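Long-range contacts in glycosyl transferase (Staphylococcus aureus, PDB 5U02), which belongs to the TarS family of glycosyl transferases, joining a helical linker region to C-terminal domains built from antiparallel beta sheets of the immunoglobulin-like E-set class: residues 84-89 / 124-129; 77-82 / 131-136; 299-304 / 346-351; 291-296 / 324-329. All blocks are in the same frame, centred on the assembly; numbering follows the deposited sequence.

Contact 1: residues 84-89 / 124-129; sequences LLHYAR and EGEPYF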
loop_
_atom_site.group_PDB
_atom_site.type_symbol
_atom_site.label_atom_id
_atom_site.label_comp_id
_atom_site.label_asym_id
_atom_site.label_seq_id
_atom_site.Cartn_x
_atom_site.Cartn_y
_atom_site.Cartn_z
ATOM N N LEU A 84 -30.194 19.883 7.429
ATOM C CA LEU A 84 -30.549 21.176 6.853
ATOM C C LEU A 84 -32.026 21.494 7.051
ATOM O O LEU A 84 -32.396 22.658 7.222
ATOM C CB LEU A 84 -30.177 21.208 5.374
ATOM C CG LEU A 84 -28.698 20.958 5.106
ATOM C CD1 LEU A 84 -28.461 20.242 3.779
ATOM C CD2 LEU A 84 -27.939 22.265 5.168
ATOM N N LEU A 85 -32.887 20.477 7.021
ATOM C CA LEU A 85 -34.287 20.694 7.376
ATOM C C LEU A 85 -34.420 21.128 8.828
ATOM O O LEU A 85 -35.243 21.990 9.154
ATOM C CB LEU A 85 -35.113 19.427 7.132
ATOM C CG LEU A 85 -35.254 18.891 5.709
ATOM C CD1 LEU A 85 -35.968 17.541 5.708
ATOM C CD2 LEU A 85 -36.002 19.898 4.858
ATOM N N HIS A 86 -33.606 20.548 9.713
ATOM C CA HIS A 86 -33.696 20.864 11.134
ATOM C C HIS A 86 -33.243 22.293 11.413
ATOM O O HIS A 86 -33.957 23.066 12.061
ATOM C CB HIS A 86 -32.875 19.845 11.930
ATOM C CG HIS A 86 -32.443 20.320 13.282
ATOM N ND1 HIS A 86 -31.315 21.088 13.476
ATOM C CD2 HIS A 86 -32.981 20.127 14.509
ATOM C CE1 HIS A 86 -31.180 21.352 14.764
ATOM N NE2 HIS A 86 -32.178 20.780 15.412
ATOM N N TYR A 87 -32.063 22.673 10.916
ATOM C CA TYR A 87 -31.597 24.044 11.094
ATOM C C TYR A 87 -32.389 25.047 10.267
ATOM O O TYR A 87 -32.282 26.252 10.522
ATOM C CB TYR A 87 -30.109 24.157 10.755
ATOM C CG TYR A 87 -29.218 23.328 11.651
ATOM C CD1 TYR A 87 -29.170 23.554 13.019
ATOM C CD2 TYR A 87 -28.416 22.327 11.124
ATOM C CE1 TYR A 87 -28.354 22.795 13.838
ATOM C CE2 TYR A 87 -27.601 21.567 11.931
ATOM C CZ TYR A 87 -27.573 21.805 13.285
ATOM O OH TYR A 87 -26.756 21.042 14.077
ATOM N N ALA A 88 -33.170 24.590 9.284
ATOM C CA ALA A 88 -34.064 25.499 8.574
ATOM C C ALA A 88 -35.202 25.952 9.478
ATOM O O ALA A 88 -35.413 27.156 9.666
ATOM C CB ALA A 88 -34.614 24.829 7.315
ATOM N N ARG A 89 -35.946 25.000 10.051
ATOM C CA ARG A 89 -37.005 25.350 10.994
ATOM C C ARG A 89 -36.458 26.177 12.148
ATOM O O ARG A 89 -37.126 27.095 12.635
ATOM C CB ARG A 89 -37.685 24.089 11.526
ATOM C CG ARG A 89 -38.409 23.264 10.482
ATOM C CD ARG A 89 -39.140 22.100 11.132
ATOM N NE ARG A 89 -39.661 21.161 10.145
ATOM C CZ ARG A 89 -38.967 20.140 9.652
ATOM N NH1 ARG A 89 -39.516 19.332 8.753
ATOM N NH2 ARG A 89 -37.722 19.929 10.053
ATOM N N GLU A 124 -20.451 21.985 18.899
ATOM C CA GLU A 124 -20.470 21.570 20.295
ATOM C C GLU A 124 -21.840 21.821 20.911
ATOM O O GLU A 124 -22.395 22.918 20.796
ATOM C CB GLU A 124 -19.388 22.314 21.077
ATOM C CG GLU A 124 -19.170 21.804 22.493
ATOM C CD GLU A 124 -17.944 22.411 23.146
ATOM O OE1 GLU A 124 -17.790 23.651 23.093
ATOM O OE2 GLU A 124 -17.128 21.648 23.706
ATOM N N GLY A 125 -22.389 20.794 21.561
ATOM C CA GLY A 125 -23.678 20.888 22.211
ATOM C C GLY A 125 -24.871 20.553 21.339
ATOM O O GLY A 125 -25.973 20.366 21.870
ATOM N N GLU A 126 -24.690 20.472 20.024
ATOM C CA GLU A 126 -25.782 20.195 19.108
ATOM C C GLU A 126 -26.045 18.691 19.033
ATOM O O GLU A 126 -25.168 17.882 19.355
ATOM C CB GLU A 126 -25.444 20.758 17.730
ATOM C CG GLU A 126 -26.605 21.415 17.002
ATOM C CD GLU A 126 -26.979 22.769 17.561
ATOM O OE1 GLU A 126 -28.100 23.239 17.271
ATOM O OE2 GLU A 126 -26.157 23.370 18.282
ATOM N N PRO A 127 -27.253 18.284 18.636
ATOM C CA PRO A 127 -27.555 16.849 18.539
ATOM C C PRO A 127 -26.684 16.136 17.513
ATOM O O PRO A 127 -25.973 16.738 16.706
ATOM C CB PRO A 127 -29.027 16.824 18.118
ATOM C CG PRO A 127 -29.582 18.089 18.643
ATOM C CD PRO A 127 -28.477 19.100 18.533
ATOM N N TYR A 128 -26.755 14.809 17.563
ATOM C CA TYR A 128 -26.151 13.939 16.563
ATOM C C TYR A 128 -27.227 13.520 15.570
ATOM O O TYR A 128 -28.239 12.925 15.960
ATOM C CB TYR A 128 -25.530 12.700 17.211
ATOM C CG TYR A 128 -24.097 12.844 17.678
ATOM C CD1 TYR A 128 -23.796 13.448 18.893
ATOM C CD2 TYR A 128 -23.046 12.341 16.918
ATOM C CE1 TYR A 128 -22.489 13.563 19.330
ATOM C CE2 TYR A 128 -21.737 12.454 17.346
ATOM C CZ TYR A 128 -21.464 13.067 18.554
ATOM O OH TYR A 128 -20.165 13.181 18.987
ATOM N N PHE A 129 -27.015 13.835 14.295
ATOM C CA PHE A 129 -27.833 13.293 13.220
ATOM C C PHE A 129 -27.186 12.008 12.721
ATOM O O PHE A 129 -25.999 11.996 12.378
ATOM C CB PHE A 129 -27.982 14.304 12.081
ATOM C CG PHE A 129 -28.612 15.600 12.504
ATOM C CD1 PHE A 129 -27.832 16.647 12.966
ATOM C CD2 PHE A 129 -29.987 15.768 12.448
ATOM C CE1 PHE A 129 -28.410 17.840 13.361
ATOM C CE2 PHE A 129 -30.569 16.958 12.840
ATOM C CZ PHE A 129 -29.779 17.995 13.296
HETATM O O HOH W 1 -24.887 18.749 14.688
#

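Contact 2: residues 77-82 / 131-136; sequences VMSKLR and GIDIAK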
loop_
_atom_site.group_PDB
_atom_site.type_symbol
_atom_site.label_atom_id
_atom_site.label_comp_id
_atom_site.label_asym_id
_atom_site.label_seq_id
_atom_site.Cartn_x
_atom_site.Cartn_y
_atom_site.Cartn_z
ATOM N N VAL A 77 -37.000 11.503 3.388
ATOM C CA VAL A 77 -36.167 12.310 2.503
ATOM C C VAL A 77 -34.733 11.791 2.537
ATOM O O VAL A 77 -34.339 11.030 3.424
ATOM C CB VAL A 77 -36.237 13.803 2.878
ATOM C CG1 VAL A 77 -37.678 14.292 2.843
ATOM C CG2 VAL A 77 -35.615 14.049 4.242
ATOM N N MET A 78 -33.949 12.200 1.538
ATOM C CA MET A 78 -32.542 11.813 1.462
ATOM C C MET A 78 -31.817 12.158 2.757
ATOM O O MET A 78 -31.961 13.263 3.288
ATOM C CB MET A 78 -31.874 12.508 0.274
ATOM C CG MET A 78 -32.425 12.083 -1.074
ATOM S SD MET A 78 -31.808 13.110 -2.419
ATOM C CE MET A 78 -30.077 13.248 -1.978
ATOM N N SER A 79 -31.025 11.202 3.253
ATOM C CA SER A 79 -30.537 11.264 4.630
ATOM C C SER A 79 -29.716 12.523 4.894
ATOM O O SER A 79 -29.782 13.092 5.990
ATOM C CB SER A 79 -29.715 10.014 4.950
ATOM O OG SER A 79 -28.683 9.816 3.997
ATOM N N LYS A 80 -28.942 12.976 3.909
ATOM C CA LYS A 80 -28.047 14.103 4.147
ATOM C C LYS A 80 -28.781 15.432 4.271
ATOM O O LYS A 80 -28.141 16.440 4.591
ATOM C CB LYS A 80 -26.989 14.172 3.039
ATOM C CG LYS A 80 -27.356 15.009 1.826
ATOM C CD LYS A 80 -26.483 14.634 0.631
ATOM C CE LYS A 80 -26.078 15.856 -0.181
ATOM N NZ LYS A 80 -24.947 16.582 0.469
ATOM N N LEU A 81 -30.095 15.462 4.053
ATOM C CA LEU A 81 -30.864 16.692 4.180
ATOM C C LEU A 81 -31.465 16.890 5.565
ATOM O O LEU A 81 -31.839 18.020 5.901
ATOM C CB LEU A 81 -31.982 16.722 3.135
ATOM C CG LEU A 81 -31.494 16.829 1.690
ATOM C CD1 LEU A 81 -32.614 16.512 0.715
ATOM C CD2 LEU A 81 -30.924 18.213 1.432
ATOM N N ARG A 82 -31.570 15.829 6.365
ATOM C CA ARG A 82 -32.130 15.945 7.710
ATOM C C ARG A 82 -31.502 17.056 8.546
ATOM O O ARG A 82 -32.258 17.783 9.215
ATOM C CB ARG A 82 -32.014 14.594 8.435
ATOM C CG ARG A 82 -32.821 13.479 7.794
ATOM C CD ARG A 82 -32.331 12.095 8.209
ATOM N NE ARG A 82 -32.920 11.055 7.365
ATOM C CZ ARG A 82 -32.520 9.788 7.340
ATOM N NH1 ARG A 82 -31.520 9.390 8.114
ATOM N NH2 ARG A 82 -33.117 8.918 6.533
ATOM N N GLY A 131 -27.006 8.184 10.582
ATOM C CA GLY A 131 -27.346 7.423 9.394
ATOM C C GLY A 131 -27.313 8.199 8.091
ATOM O O GLY A 131 -28.220 8.066 7.266
ATOM N N ILE A 132 -26.268 8.990 7.882
ATOM C CA ILE A 132 -26.162 9.844 6.703
ATOM C C ILE A 132 -25.385 9.103 5.622
ATOM O O ILE A 132 -24.223 8.734 5.826
ATOM C CB ILE A 132 -25.489 11.180 7.052
ATOM C CG1 ILE A 132 -26.173 11.809 8.269
ATOM C CG2 ILE A 132 -25.516 12.122 5.859
ATOM C CD1 ILE A 132 -25.624 13.164 8.659
ATOM N N ASP A 133 -26.023 8.890 4.471
ATOM C CA ASP A 133 -25.393 8.182 3.362
ATOM C C ASP A 133 -24.160 8.938 2.865
ATOM O O ASP A 133 -24.021 10.150 3.052
ATOM C CB ASP A 133 -26.387 7.998 2.210
ATOM C CG ASP A 133 -27.297 6.795 2.404
ATOM O OD1 ASP A 133 -27.089 6.032 3.368
ATOM O OD2 ASP A 133 -28.223 6.610 1.584
ATOM N N ILE A 134 -23.256 8.203 2.221
ATOM C CA ILE A 134 -22.035 8.772 1.660
ATOM C C ILE A 134 -22.176 8.781 0.144
ATOM O O ILE A 134 -22.227 7.722 -0.495
ATOM C CB ILE A 134 -20.784 7.999 2.093
ATOM C CG1 ILE A 134 -20.768 7.819 3.608
ATOM C CG2 ILE A 134 -19.534 8.729 1.627
ATOM C CD1 ILE A 134 -19.396 7.460 4.156
ATOM N N ALA A 135 -22.231 9.981 -0.434
ATOM C CA ALA A 135 -22.354 10.157 -1.871
ATOM C C ALA A 135 -21.008 9.934 -2.557
ATOM O O ALA A 135 -19.954 9.900 -1.920
ATOM C CB ALA A 135 -22.906 11.545 -2.194
ATOM N N LYS A 136 -21.057 9.774 -3.875
ATOM C CA LYS A 136 -19.851 9.522 -4.638
ATOM C C LYS A 136 -18.951 10.755 -4.632
ATOM O O LYS A 136 -19.435 11.887 -4.761
ATOM C CB LYS A 136 -20.203 9.133 -6.070
ATOM C CG LYS A 136 -19.421 7.952 -6.606
ATOM C CD LYS A 136 -20.121 7.316 -7.789
ATOM C CE LYS A 136 -19.524 7.785 -9.105
ATOM N NZ LYS A 136 -20.004 6.961 -10.250
#

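Contact 3: residues 299-304 / 346-351; sequences YVFEEG and LNTAHM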
loop_
_atom_site.group_PDB
_atom_site.type_symbol
_atom_site.label_atom_id
_atom_site.label_comp_id
_atom_site.label_asym_id
_atom_site.label_seq_id
_atom_site.Cartn_x
_atom_site.Cartn_y
_atom_site.Cartn_z
ATOM N N TYR A 299 5.855 10.935 -29.784
ATOM C CA TYR A 299 6.250 9.917 -28.821
ATOM C C TYR A 299 7.106 10.569 -27.746
ATOM O O TYR A 299 8.090 11.250 -28.058
ATOM C CB TYR A 299 7.021 8.777 -29.495
ATOM C CG TYR A 299 6.133 7.762 -30.170
ATOM C CD1 TYR A 299 5.672 7.962 -31.473
ATOM C CD2 TYR A 299 5.752 6.602 -29.508
ATOM C CE1 TYR A 299 4.855 7.035 -32.089
ATOM C CE2 TYR A 299 4.937 5.670 -30.118
ATOM C CZ TYR A 299 4.492 5.891 -31.407
ATOM O OH TYR A 299 3.679 4.962 -32.015
ATOM N N VAL A 300 6.730 10.367 -26.487
ATOM C CA VAL A 300 7.429 10.968 -25.360
ATOM C C VAL A 300 8.332 9.916 -24.733
ATOM O O VAL A 300 7.887 8.797 -24.438
ATOM C CB VAL A 300 6.443 11.541 -24.325
ATOM C CG1 VAL A 300 5.951 12.910 -24.769
ATOM C CG2 VAL A 300 5.271 10.591 -24.111
ATOM N N PHE A 301 9.600 10.271 -24.543
ATOM C CA PHE A 301 10.579 9.407 -23.910
ATOM C C PHE A 301 11.101 10.080 -22.650
ATOM O O PHE A 301 11.117 11.313 -22.547
ATOM C CB PHE A 301 11.747 9.087 -24.861
ATOM C CG PHE A 301 11.356 8.230 -26.036
ATOM C CD1 PHE A 301 10.782 8.795 -27.164
ATOM C CD2 PHE A 301 11.557 6.858 -26.006
ATOM C CE1 PHE A 301 10.417 8.006 -28.243
ATOM C CE2 PHE A 301 11.195 6.064 -27.078
ATOM C CZ PHE A 301 10.626 6.639 -28.203
ATOM N N GLU A 302 11.522 9.262 -21.689
ATOM C CA GLU A 302 12.107 9.794 -20.467
ATOM C C GLU A 302 13.443 10.459 -20.774
ATOM O O GLU A 302 14.294 9.886 -21.461
ATOM C CB GLU A 302 12.288 8.681 -19.436
ATOM C CG GLU A 302 12.876 7.397 -20.001
ATOM C CD GLU A 302 13.394 6.451 -18.921
ATOM O OE1 GLU A 302 13.812 5.328 -19.274
ATOM O OE2 GLU A 302 13.397 6.828 -17.730
ATOM N N GLU A 303 13.626 11.671 -20.270
ATOM C CA GLU A 303 14.874 12.378 -20.498
ATOM C C GLU A 303 15.950 11.873 -19.545
ATOM O O GLU A 303 15.662 11.379 -18.452
ATOM C CB GLU A 303 14.673 13.886 -20.336
ATOM C CG GLU A 303 13.725 14.486 -21.377
ATOM C CD GLU A 303 13.734 16.002 -21.363
ATOM O OE1 GLU A 303 13.599 16.593 -20.274
ATOM O OE2 GLU A 303 13.896 16.606 -22.441
ATOM N N GLY A 304 17.200 11.993 -19.977
ATOM C CA GLY A 304 18.319 11.561 -19.165
ATOM C C GLY A 304 19.274 10.668 -19.922
ATOM O O GLY A 304 19.349 10.730 -21.152
ATOM N N LEU A 346 18.698 0.278 -28.811
ATOM C CA LEU A 346 18.567 1.639 -28.307
ATOM C C LEU A 346 18.018 1.576 -26.892
ATOM O O LEU A 346 17.007 0.913 -26.647
ATOM C CB LEU A 346 17.649 2.482 -29.198
ATOM C CG LEU A 346 17.595 3.977 -28.876
ATOM C CD1 LEU A 346 17.625 4.804 -30.156
ATOM C CD2 LEU A 346 16.363 4.317 -28.049
ATOM N N ASN A 347 18.681 2.262 -25.967
ATOM C CA ASN A 347 18.307 2.234 -24.559
ATOM C C ASN A 347 18.030 3.640 -24.051
ATOM O O ASN A 347 18.776 4.574 -24.348
ATOM C CB ASN A 347 19.403 1.592 -23.699
ATOM C CG ASN A 347 19.416 0.079 -23.803
ATOM O OD1 ASN A 347 19.385 -0.481 -24.896
ATOM N ND2 ASN A 347 19.458 -0.592 -22.656
ATOM N N THR A 348 16.947 3.782 -23.290
ATOM C CA THR A 348 16.723 4.953 -22.461
ATOM C C THR A 348 17.190 4.630 -21.043
ATOM O O THR A 348 17.822 3.597 -20.798
ATOM C CB THR A 348 15.255 5.377 -22.501
ATOM O OG1 THR A 348 14.438 4.340 -21.944
ATOM C CG2 THR A 348 14.822 5.649 -23.932
ATOM N N ALA A 349 16.858 5.504 -20.089
ATOM C CA ALA A 349 17.380 5.346 -18.733
ATOM C C ALA A 349 16.903 4.056 -18.072
ATOM O O ALA A 349 17.642 3.457 -17.281
ATOM C CB ALA A 349 16.993 6.554 -17.879
ATOM N N HIS A 350 15.688 3.602 -18.379
ATOM C CA HIS A 350 15.148 2.407 -17.740
ATOM C C HIS A 350 14.657 1.335 -18.705
ATOM O O HIS A 350 14.259 0.261 -18.241
ATOM C CB HIS A 350 13.982 2.771 -16.809
ATOM C CG HIS A 350 14.355 3.697 -15.691
ATOM N ND1 HIS A 350 14.288 5.069 -15.810
ATOM C CD2 HIS A 350 14.771 3.448 -14.428
ATOM C CE1 HIS A 350 14.662 5.625 -14.672
ATOM N NE2 HIS A 350 14.961 4.663 -13.816
ATOM N N MET A 351 14.650 1.585 -20.013
ATOM C CA MET A 351 14.077 0.649 -20.968
ATOM C C MET A 351 15.069 0.369 -22.092
ATOM O O MET A 351 15.959 1.171 -22.384
ATOM C CB MET A 351 12.758 1.182 -21.546
ATOM C CG MET A 351 11.853 1.866 -20.523
ATOM S SD MET A 351 11.237 0.767 -19.226
ATOM C CE MET A 351 10.143 -0.301 -20.158
HETATM O O HOH W 2 16.272 8.525 -21.031
#

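Contact 4: residues 291-296 / 324-329; sequences ILTGLD and ENEVEI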
loop_
_atom_site.group_PDB
_atom_site.type_symbol
_atom_site.label_atom_id
_atom_site.label_comp_id
_atom_site.label_asym_id
_atom_site.label_seq_id
_atom_site.Cartn_x
_atom_site.Cartn_y
_atom_site.Cartn_z
ATOM N N ILE A 291 18.300 11.577 -33.933
ATOM C CA ILE A 291 17.001 12.240 -33.871
ATOM C C ILE A 291 15.916 11.201 -34.121
ATOM O O ILE A 291 15.905 10.536 -35.166
ATOM C CB ILE A 291 16.894 13.389 -34.888
ATOM C CG1 ILE A 291 18.038 14.390 -34.715
ATOM C CG2 ILE A 291 15.554 14.098 -34.737
ATOM C CD1 ILE A 291 18.033 15.088 -33.377
ATOM N N LEU A 292 14.999 11.068 -33.169
ATOM C CA LEU A 292 13.825 10.221 -33.322
ATOM C C LEU A 292 12.633 11.119 -33.611
ATOM O O LEU A 292 12.334 12.025 -32.825
ATOM C CB LEU A 292 13.580 9.390 -32.066
ATOM C CG LEU A 292 14.714 8.465 -31.619
ATOM C CD1 LEU A 292 14.297 7.700 -30.377
ATOM C CD2 LEU A 292 15.114 7.513 -32.737
ATOM N N THR A 293 11.963 10.877 -34.736
ATOM C CA THR A 293 10.831 11.694 -35.161
ATOM C C THR A 293 9.576 10.835 -35.233
ATOM O O THR A 293 9.544 9.832 -35.955
ATOM C CB THR A 293 11.104 12.354 -36.514
ATOM O OG1 THR A 293 12.359 13.044 -36.460
ATOM C CG2 THR A 293 10.009 13.352 -36.848
ATOM N N GLY A 294 8.552 11.218 -34.474
ATOM C CA GLY A 294 7.245 10.603 -34.617
ATOM C C GLY A 294 6.601 11.072 -35.908
ATOM O O GLY A 294 6.392 12.282 -36.101
ATOM N N LEU A 295 6.289 10.140 -36.810
ATOM C CA LEU A 295 5.800 10.534 -38.130
ATOM C C LEU A 295 4.320 10.903 -38.100
ATOM O O LEU A 295 3.914 11.904 -38.700
ATOM C CB LEU A 295 6.050 9.414 -39.138
ATOM C CG LEU A 295 7.488 8.902 -39.202
ATOM C CD1 LEU A 295 7.619 7.832 -40.274
ATOM C CD2 LEU A 295 8.465 10.054 -39.446
ATOM N N ASP A 296 3.499 10.100 -37.415
ATOM C CA ASP A 296 2.059 10.318 -37.366
ATOM C C ASP A 296 1.588 10.932 -36.061
ATOM O O ASP A 296 0.494 11.505 -36.021
ATOM C CB ASP A 296 1.312 8.996 -37.587
ATOM C CG ASP A 296 1.550 8.409 -38.989
ATOM O OD1 ASP A 296 1.966 9.163 -39.891
ATOM O OD2 ASP A 296 1.306 7.204 -39.177
ATOM N N GLU A 324 7.391 17.795 -29.264
ATOM C CA GLU A 324 6.507 16.714 -28.851
ATOM C C GLU A 324 6.576 15.502 -29.771
ATOM O O GLU A 324 6.104 14.429 -29.381
ATOM C CB GLU A 324 5.068 17.212 -28.733
ATOM C CG GLU A 324 4.395 16.734 -27.453
ATOM C CD GLU A 324 3.236 17.612 -27.036
ATOM O OE1 GLU A 324 2.268 17.718 -27.812
ATOM O OE2 GLU A 324 3.303 18.208 -25.938
ATOM N N ASN A 325 7.173 15.624 -30.959
ATOM C CA ASN A 325 7.411 14.462 -31.811
ATOM C C ASN A 325 8.879 14.326 -32.206
ATOM O O ASN A 325 9.196 13.576 -33.135
ATOM C CB ASN A 325 6.529 14.514 -33.061
ATOM C CG ASN A 325 7.026 15.513 -34.084
ATOM O OD1 ASN A 325 7.523 16.587 -33.735
ATOM N ND2 ASN A 325 6.902 15.161 -35.361
ATOM N N GLU A 326 9.781 15.030 -31.528
ATOM C CA GLU A 326 11.200 14.976 -31.853
ATOM C C GLU A 326 12.020 14.806 -30.584
ATOM O O GLU A 326 11.854 15.560 -29.618
ATOM C CB GLU A 326 11.653 16.226 -32.610
ATOM C CG GLU A 326 11.250 16.214 -34.071
ATOM C CD GLU A 326 11.585 17.502 -34.779
ATOM O OE1 GLU A 326 12.099 17.433 -35.913
ATOM O OE2 GLU A 326 11.333 18.582 -34.203
ATOM N N VAL A 327 12.917 13.827 -30.609
ATOM C CA VAL A 327 13.775 13.491 -29.486
ATOM C C VAL A 327 15.214 13.523 -29.971
ATOM O O VAL A 327 15.519 13.012 -31.055
ATOM C CB VAL A 327 13.418 12.108 -28.908
ATOM C CG1 VAL A 327 14.559 11.553 -28.096
ATOM C CG2 VAL A 327 12.159 12.208 -28.062
ATOM N N GLU A 328 16.095 14.127 -29.180
ATOM C CA GLU A 328 17.511 14.203 -29.502
ATOM C C GLU A 328 18.309 13.371 -28.510
ATOM O O GLU A 328 18.108 13.478 -27.295
ATOM C CB GLU A 328 18.006 15.648 -29.490
ATOM C CG GLU A 328 19.513 15.768 -29.608
ATOM C CD GLU A 328 20.006 17.164 -29.308
ATOM O OE1 GLU A 328 19.971 18.011 -30.219
ATOM O OE2 GLU A 328 20.421 17.415 -28.158
ATOM N N ILE A 329 19.213 12.551 -29.029
ATOM C CA ILE A 329 20.146 11.791 -28.213
ATOM C C ILE A 329 21.525 12.349 -28.522
ATOM O O ILE A 329 22.085 12.085 -29.593
ATOM C CB ILE A 329 20.064 10.286 -28.482
ATOM C CG1 ILE A 329 18.668 9.764 -28.121
ATOM C CG2 ILE A 329 21.131 9.549 -27.681
ATOM C CD1 ILE A 329 18.447 8.300 -28.436
#

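Contact 1: residues 84-89 / 124-129
A small aromatic cluster joins helix 82-89 to the loop that leads into strand 129-132: the edge of Phe-129 fits the angle between His-86 and Tyr-87. Its CZ comes over one face of the imidazole, 3.5 Å from His-86 ND1, in a T-shaped stack with planes 70° apart. The neighbouring CE1 of Phe-129 lies 4.1 Å from CZ of Tyr-87, an offset edge-to-face pair. His-86 can offer its face because CG is anti to the backbone N (chi1 158°), and its ND1 also lies above one face of the Tyr-87 ring, toward the rim. Glu-126, its chain bent at chi2 (74°), meets the phenol tip to tip; its CG makes the closest approach, 3.0 Å from Tyr-87 OH, and OE1 comes to the ring edge at Tyr-87 CE1, though the carboxylate makes no hydrogen bond to residues 84-89. Farther out, Val-99 and Asn-95 of helix 93-105 touch Tyr-87, Ile-120 pairs with the backbone of Phe-129, and Gln-121 NE2 holds the carbonyl of Glu-126. The buried phenol reaches the loop backbone through one water, which lies 3.0 Å from Tyr-87 OH and donates to Pro-127 O, also at 3.0 Å.

Contact 2: residues 77-82 / 131-136
The turn leading into helix 82-89 comes against residues 131-133 with Ser-79 CA 5.0 Å from Ile-132 CA, where Gly-131 and Ile-132 both face Leu-118 in a G1 beta bulge. Glycine suits the first bulge position because its phi is positive, 80°. Ser-79 carries the contact. Its OG sits between the backbone N and the carbonyl carbon (chi1 54°) and accepts an almost straight hydrogen bond from Asp-133 N, 2.9 Å away with 175° at the hydrogen. Serine suits the place because its short side chain lets the hydroxyl meet a backbone N-H at close range. The CB of Ser-79 lies 3.4 Å from Gly-131 O. Beside it, Ile-132 CG2 rests 3.6 Å from Lys-80 CA and touches the lysine CB as well, so the branched residue meets the aliphatic root of a chain whose amine leads away. Arg-82 reaches back, extended from CG to NE, and lays its guanidinium over Ser-79 CA. Asn-119 OD1 takes the N-H of Gly-131, and Tyr-103 OH bonds to Lys-80 O. This surface contact combines apolar packing of Ile-132 CG2 with one neutral hydrogen bond, whose near-linearity shows the serine hydroxyl well aligned with the N-H beyond the bulge.

Contact 3: residues 299-304 / 346-351
Glu-302 sends its side chain from the loop before strand 304-310 into the turn that follows strand 345-347, in the C-terminal domain of the E-set clan, and most of the polar contact is built on it. At CB the chain leaves in the crowded position between the backbone N and the carbonyl carbon (chi1 45°), then runs extended. Glu-302 CG passes 3.9 Å from Thr-348 OG1. Beyond CD the two oxygens divide the work. Glu-302 OE1 accepts twice: from His-350 N at 2.7 Å on its syn lone pair, and from the hydroxyl of Thr-348, whose OG1 is 2.9 Å away, on its anti lone pair. Glu-302 OE2 uses its syn lone pair for a His-carboxylate hydrogen bond from His-350 ND1, at 2.8 Å and 163°, and lies 3.6 Å from Ala-349 CB. The carboxylate and imidazole are nearly coplanar, 24° apart. Within the turn, Thr-348 N donates to Met-351 O at 2.9 Å, and a water joins Glu-302 O to Ala-349 N. Phe-301 adds an apolar flank against Thr-348 CG2. From the loop between strands 138-146 and 150-159, Asn-148 bonds both Glu-302 N and Thr-348 OG1, while His-149 stacks on His-350; the contact therefore borders another sheet. A glutamate suits the position because it is long enough to bring both oxygens to the turn. Three donors on a buried carboxylate are consistent with its being ionised, and its OE2 would stabilise positive charge on His-350 should the ring be protonated.

Contact 4: residues 291-296 / 324-329
Two neighbouring strands of the C-terminal antiparallel sheet, 289-294 and 326-331, meet here through their backbones. The axes of residues 291-294 and 326-329 approach to 4.7 Å, with N-to-C directions 168° apart. Leu-292 and Val-327 form the hydrogen-bonded pair: Leu-292 N donates to Val-327 O at 2.9 Å, and Val-327 N returns a bond to Leu-292 O, also at 2.9 Å. Farther along, Gly-294 N donates to Asn-325 O at 2.8 Å. Asn-325 then prolongs the ladder with its side chain. Its CG lies between the backbone N and the carbonyl carbon (chi1 76°), which brings Asn-325 ND2 to 3.0 Å from Gly-294 O, close to both the carbonyl and amide planes; Gly-294 has no CB to crowd the asparagine's. The sheet belongs to a domain of the E-set clan, whose folds are immunoglobulin-like, and strand 280-285 flanks this pair on one side and 313-323 on the other. Leu-292 and Val-327 put apolar groups on the buried face, CB to CB 4.2 Å, where Met-282 adjoins the leucine and Phe-301 and Leu-319 the valine. On the other face, beta-branched Ile-291 and Thr-293, suited to extended backbone, lie opposite Glu-328 and Glu-326, whose carboxylates would be costly in the core. Thr-293 runs beside Glu-326, pointing the same way, and Ile-291 CD1 reaches across obliquely to 3.9 Å from Glu-328 CB.

How the contacts relate
The contacts form two pairs on opposite sides of the chain's centre. Contacts 1 and 2 both tie the helical region to strand 129-132 and the residues flanking it, contact 1 nested along the chain inside the loop that contact 2 closes; Leu-85 packs on Val-77 between them. Contact 1 is partly buried and aromatic, contact 2 a surface contact with a single hydrogen bond plus apolar packing. Contacts 3 and 4, partly buried like contact 1, share the C-terminal sheet, with centres about 12 Å apart, and join through Phe-301 on Val-327 and Leu-346 on Ile-329. Contact 4 is regular backbone pairing within that sheet, whereas contact 3, at its loops, relies on a carboxylate.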